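Local structure of Non-structural protein 5 (Modoc virus, 2WA2) at residues A[90-102]-A[121-135]. The protein binds S-adenosylmethionine and probably transfers its methyl group to the N7 and 2'-O positions of the viral RNA cap. The protein carries 4 engineered substitutions. Sequence-based numbering, arbitrary orientation.
Sequences GCGRGSWSYYAAS and KPRLVETFGWNLITF. Engineered in segment 90-102: Ser-95 (natural residue Gly). With SAM (S-adenosylmethionine), chain C.
Tyr-98 reaches from helix 95-101 into the arc of chain that leads to edge strand 133-136, in the Rossmann-like fold of an FtsJ-type methyltransferase. Two hydrogen bonds join the segments. Val-125 N donates to Tyr-98 OH at 2.9 Å, and Arg-123 N gives an almost straight bond (174°) to Arg-93 O in the glycine-rich SAM loop. Arg-93 itself turns its guanidinium away to a salt bridge with Glu-120.

Apolar contacts grip the tyrosine ring from both faces: Val-125 CG2 sits 3.8 Å from the Tyr-98 ring centroid, and Ile-133 CD1 lies 3.9 Å from the same centroid over the opposite face, both as CH-pi contacts. Trp-130 CB closes on the ring edge. With CG beside the backbone N (chi1 -79°), the Tyr-98 side chain projects across the gap to the 123-125 backbone, and its ring meets that of Phe-135 obliquely, planes at 47°. Further along the helix, Ala-101 CB packs 3.5 Å from Ile-133 CG1.

On the ligand side, Gly-94 at the helix N-cap comes close against Phe-135, its CA 3.8 Å from Phe-135 CE1. Ser-95, an engineered residue, and Trp-96, which is native, offer their backbone N-H groups in weak hydrogen bonds to the SAM carboxylate. From the same loop, Cys-91 SG meets the edge of the Phe-135 ring, 3.8 Å from CD1, while Pro-122 CB covers one face of that ring.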
# COMPACT_ATOMS: atom_id res chain seq x y z
N GLY A 90 -1.76 -7.25 -6.95
CA GLY A 90 -0.46 -7.54 -6.35
C GLY A 90 -0.66 -8.29 -5.04
O GLY A 90 -0.22 -7.85 -3.99
N CYS A 91 -1.38 -9.40 -5.10
CA CYS A 91 -1.79 -10.07 -3.88
C CYS A 91 -0.66 -10.84 -3.19
O CYS A 91 -0.74 -11.14 -1.98
CB CYS A 91 -3.03 -10.96 -4.14
SG CYS A 91 -2.68 -12.49 -5.04
N GLY A 92 0.39 -11.17 -3.94
CA GLY A 92 1.47 -12.00 -3.40
C GLY A 92 0.91 -13.25 -2.74
O GLY A 92 0.08 -13.96 -3.34
N ARG A 93 1.33 -13.50 -1.50
CA ARG A 93 0.84 -14.67 -0.74
C ARG A 93 -0.67 -14.61 -0.51
O ARG A 93 -1.32 -15.63 -0.33
CB ARG A 93 1.59 -14.84 0.58
CG ARG A 93 3.07 -15.05 0.37
CD ARG A 93 3.84 -15.31 1.68
NE ARG A 93 5.29 -15.24 1.46
CZ ARG A 93 6.22 -15.45 2.39
NH1 ARG A 93 5.86 -15.75 3.64
NH2 ARG A 93 7.51 -15.35 2.08
N GLY A 94 -1.23 -13.41 -0.50
CA GLY A 94 -2.68 -13.30 -0.42
C GLY A 94 -3.29 -12.97 0.95
O GLY A 94 -4.48 -13.20 1.15
N SER A 95 -2.49 -12.41 1.86
CA SER A 95 -2.99 -12.07 3.22
C SER A 95 -4.11 -11.05 3.17
O SER A 95 -5.07 -11.18 3.91
CB SER A 95 -1.87 -11.56 4.13
OG SER A 95 -1.09 -12.63 4.62
N TRP A 96 -4.00 -10.05 2.30
CA TRP A 96 -5.08 -9.05 2.18
C TRP A 96 -6.37 -9.70 1.67
O TRP A 96 -7.45 -9.31 2.07
CB TRP A 96 -4.67 -7.90 1.24
CG TRP A 96 -3.78 -6.82 1.91
CD1 TRP A 96 -3.02 -6.95 3.04
CD2 TRP A 96 -3.62 -5.46 1.47
NE1 TRP A 96 -2.39 -5.75 3.33
CE2 TRP A 96 -2.73 -4.83 2.39
CE3 TRP A 96 -4.14 -4.71 0.40
CZ2 TRP A 96 -2.37 -3.49 2.27
CZ3 TRP A 96 -3.77 -3.35 0.28
CH2 TRP A 96 -2.90 -2.77 1.20
N SER A 97 -6.24 -10.66 0.77
CA SER A 97 -7.40 -11.30 0.16
C SER A 97 -8.16 -12.14 1.19
O SER A 97 -9.39 -12.11 1.23
CB SER A 97 -6.94 -12.16 -1.02
OG SER A 97 -6.68 -11.32 -2.13
N TYR A 98 -7.41 -12.85 2.02
CA TYR A 98 -7.98 -13.66 3.10
C TYR A 98 -8.56 -12.77 4.18
O TYR A 98 -9.59 -13.09 4.77
CB TYR A 98 -6.94 -14.61 3.68
CG TYR A 98 -6.72 -15.84 2.82
CD1 TYR A 98 -7.72 -16.81 2.68
CD2 TYR A 98 -5.52 -16.02 2.13
CE1 TYR A 98 -7.53 -17.92 1.86
CE2 TYR A 98 -5.32 -17.15 1.33
CZ TYR A 98 -6.33 -18.08 1.19
OH TYR A 98 -6.13 -19.17 0.39
N TYR A 99 -7.91 -11.63 4.42
CA TYR A 99 -8.50 -10.67 5.32
C TYR A 99 -9.83 -10.16 4.77
O TYR A 99 -10.86 -10.24 5.46
CB TYR A 99 -7.55 -9.51 5.67
CG TYR A 99 -8.22 -8.59 6.65
CD1 TYR A 99 -8.28 -8.91 8.01
CD2 TYR A 99 -8.86 -7.43 6.22
CE1 TYR A 99 -8.95 -8.08 8.92
CE2 TYR A 99 -9.52 -6.58 7.13
CZ TYR A 99 -9.57 -6.92 8.47
OH TYR A 99 -10.22 -6.06 9.33
N ALA A 100 -9.81 -9.64 3.54
CA ALA A 100 -11.00 -9.14 2.89
C ALA A 100 -12.11 -10.19 2.86
O ALA A 100 -13.25 -9.86 3.12
CB ALA A 100 -10.67 -8.67 1.47
N ALA A 101 -11.76 -11.43 2.53
CA ALA A 101 -12.75 -12.51 2.38
C ALA A 101 -13.49 -12.88 3.69
O ALA A 101 -14.59 -13.48 3.66
CB ALA A 101 -12.09 -13.75 1.76
N SER A 102 -12.89 -12.52 4.82
CA SER A 102 -13.52 -12.75 6.12
C SER A 102 -14.44 -11.61 6.59
O SER A 102 -15.10 -11.74 7.63
CB SER A 102 -12.46 -13.06 7.17
OG SER A 102 -11.69 -11.90 7.46
N LYS A 121 3.92 -16.32 -4.58
CA LYS A 121 2.73 -16.95 -5.15
C LYS A 121 1.68 -17.06 -4.04
O LYS A 121 2.03 -17.17 -2.87
CB LYS A 121 3.06 -18.36 -5.67
CG LYS A 121 3.97 -18.38 -6.88
CD LYS A 121 4.53 -19.77 -7.13
CE LYS A 121 5.73 -19.68 -8.04
NZ LYS A 121 6.71 -18.61 -7.62
N PRO A 122 0.38 -17.04 -4.41
CA PRO A 122 -0.65 -17.17 -3.39
C PRO A 122 -0.47 -18.44 -2.57
O PRO A 122 -0.06 -19.48 -3.10
CB PRO A 122 -1.95 -17.18 -4.20
CG PRO A 122 -1.62 -16.50 -5.44
CD PRO A 122 -0.20 -16.86 -5.75
N ARG A 123 -0.72 -18.31 -1.27
CA ARG A 123 -0.61 -19.39 -0.30
C ARG A 123 -2.05 -19.77 0.07
O ARG A 123 -2.71 -19.04 0.82
CB ARG A 123 0.14 -18.89 0.95
CG ARG A 123 0.57 -19.96 1.95
CD ARG A 123 2.09 -20.21 1.88
NE ARG A 123 2.50 -21.36 2.70
CZ ARG A 123 3.67 -22.00 2.61
NH1 ARG A 123 4.59 -21.61 1.73
NH2 ARG A 123 3.93 -23.03 3.41
N LEU A 124 -2.53 -20.89 -0.47
CA LEU A 124 -3.89 -21.37 -0.19
C LEU A 124 -4.04 -21.91 1.24
O LEU A 124 -3.25 -22.76 1.69
CB LEU A 124 -4.34 -22.42 -1.21
CG LEU A 124 -4.27 -22.07 -2.71
CD1 LEU A 124 -5.07 -23.06 -3.53
CD2 LEU A 124 -4.74 -20.64 -3.02
N VAL A 125 -5.03 -21.39 1.96
CA VAL A 125 -5.37 -21.91 3.29
C VAL A 125 -6.88 -22.08 3.44
O VAL A 125 -7.67 -21.56 2.64
CB VAL A 125 -4.82 -21.05 4.48
CG1 VAL A 125 -3.30 -21.24 4.65
CG2 VAL A 125 -5.19 -19.58 4.35
N GLU A 126 -7.25 -22.80 4.50
CA GLU A 126 -8.61 -23.25 4.73
C GLU A 126 -9.40 -22.35 5.70
O GLU A 126 -10.40 -22.78 6.29
CB GLU A 126 -8.55 -24.69 5.23
CG GLU A 126 -9.80 -25.50 4.97
CD GLU A 126 -9.69 -26.93 5.51
OE1 GLU A 126 -10.75 -27.52 5.82
OE2 GLU A 126 -8.55 -27.44 5.63
N THR A 127 -8.96 -21.10 5.86
CA THR A 127 -9.58 -20.17 6.81
C THR A 127 -10.93 -19.65 6.32
O THR A 127 -11.25 -19.76 5.14
CB THR A 127 -8.64 -18.99 7.17
OG1 THR A 127 -8.24 -18.30 5.98
CG2 THR A 127 -7.38 -19.49 7.91
N PHE A 128 -11.72 -19.09 7.23
CA PHE A 128 -13.06 -18.60 6.91
C PHE A 128 -13.05 -17.64 5.73
O PHE A 128 -12.24 -16.72 5.69
CB PHE A 128 -13.72 -17.94 8.14
CG PHE A 128 -15.12 -17.41 7.88
CD1 PHE A 128 -16.18 -18.28 7.67
CD2 PHE A 128 -15.37 -16.04 7.88
CE1 PHE A 128 -17.47 -17.80 7.44
CE2 PHE A 128 -16.66 -15.54 7.65
CZ PHE A 128 -17.71 -16.42 7.43
N GLY A 129 -13.96 -17.87 4.78
CA GLY A 129 -14.06 -17.04 3.57
C GLY A 129 -13.19 -17.44 2.37
O GLY A 129 -13.29 -16.84 1.30
N TRP A 130 -12.35 -18.46 2.54
CA TRP A 130 -11.47 -18.91 1.45
C TRP A 130 -12.21 -19.11 0.10
O TRP A 130 -11.64 -18.86 -0.96
CB TRP A 130 -10.69 -20.18 1.84
CG TRP A 130 -11.57 -21.41 1.88
CD1 TRP A 130 -12.20 -21.94 2.98
CD2 TRP A 130 -11.93 -22.25 0.77
NE1 TRP A 130 -12.92 -23.05 2.62
CE2 TRP A 130 -12.78 -23.27 1.28
CE3 TRP A 130 -11.63 -22.24 -0.60
CZ2 TRP A 130 -13.34 -24.26 0.45
CZ3 TRP A 130 -12.17 -23.24 -1.42
CH2 TRP A 130 -13.01 -24.23 -0.88
N ASN A 131 -13.47 -19.55 0.16
CA ASN A 131 -14.25 -19.91 -1.04
C ASN A 131 -14.73 -18.70 -1.81
O ASN A 131 -15.18 -18.82 -2.95
CB ASN A 131 -15.46 -20.77 -0.66
CG ASN A 131 -16.19 -20.24 0.57
OD1 ASN A 131 -15.64 -20.26 1.69
ND2 ASN A 131 -17.41 -19.78 0.38
N LEU A 132 -14.64 -17.53 -1.18
CA LEU A 132 -14.99 -16.29 -1.83
C LEU A 132 -13.85 -15.72 -2.70
O LEU A 132 -14.09 -14.82 -3.52
CB LEU A 132 -15.41 -15.27 -0.77
CG LEU A 132 -16.60 -15.67 0.13
CD1 LEU A 132 -16.99 -14.54 1.06
CD2 LEU A 132 -17.79 -16.11 -0.72
N ILE A 133 -12.65 -16.27 -2.55
CA ILE A 133 -11.48 -15.77 -3.30
C ILE A 133 -11.20 -16.59 -4.55
O ILE A 133 -11.28 -17.83 -4.52
CB ILE A 133 -10.18 -15.73 -2.43
CG1 ILE A 133 -10.45 -15.07 -1.09
CG2 ILE A 133 -9.05 -14.95 -3.16
CD1 ILE A 133 -9.51 -15.51 0.02
N THR A 134 -10.90 -15.87 -5.64
CA THR A 134 -10.28 -16.42 -6.83
C THR A 134 -8.88 -15.82 -6.97
O THR A 134 -8.74 -14.61 -7.19
CB THR A 134 -11.08 -16.08 -8.11
OG1 THR A 134 -12.40 -16.60 -7.97
CG2 THR A 134 -10.40 -16.69 -9.33
N PHE A 135 -7.87 -16.68 -6.81
CA PHE A 135 -6.48 -16.25 -7.00
C PHE A 135 -6.09 -16.49 -8.44
O PHE A 135 -6.35 -17.58 -8.99
CB PHE A 135 -5.53 -17.00 -6.08
CG PHE A 135 -5.59 -16.55 -4.66
CD1 PHE A 135 -5.02 -15.36 -4.28
CD2 PHE A 135 -6.17 -17.36 -3.69
CE1 PHE A 135 -5.06 -14.94 -2.92
CE2 PHE A 135 -6.22 -16.96 -2.37
CZ PHE A 135 -5.65 -15.74 -1.99
N SAM C . -0.76 -7.56 0.44
CA SAM C . 0.24 -8.67 0.34
C SAM C . -0.03 -9.73 1.42
O SAM C . -0.80 -9.45 2.35
OXT SAM C . 0.49 -10.86 1.41
CB SAM C . 1.66 -8.13 0.51
CG SAM C . 2.14 -7.30 -0.68
SD SAM C . 2.80 -8.43 -1.91
CE SAM C . 4.51 -8.54 -1.29
C5' SAM C . 3.13 -7.35 -3.32
C4' SAM C . 3.12 -8.25 -4.55
O4' SAM C . 2.87 -7.53 -5.73
C3' SAM C . 4.46 -8.94 -4.76
O3' SAM C . 4.29 -10.29 -4.42
C2' SAM C . 4.77 -8.79 -6.24
O2' SAM C . 5.10 -10.05 -6.78
C1' SAM C . 3.44 -8.27 -6.79
N9 SAM C . 3.60 -7.45 -7.99
C8 SAM C . 4.55 -6.48 -8.20
N7 SAM C . 4.36 -5.95 -9.41
C5 SAM C . 3.29 -6.58 -9.96
C6 SAM C . 2.65 -6.44 -11.19
N6 SAM C . 3.06 -5.58 -12.10
N1 SAM C . 1.54 -7.23 -11.46
C2 SAM C . 1.10 -8.15 -10.55
N3 SAM C . 1.72 -8.31 -9.33
C4 SAM C . 2.81 -7.53 -9.07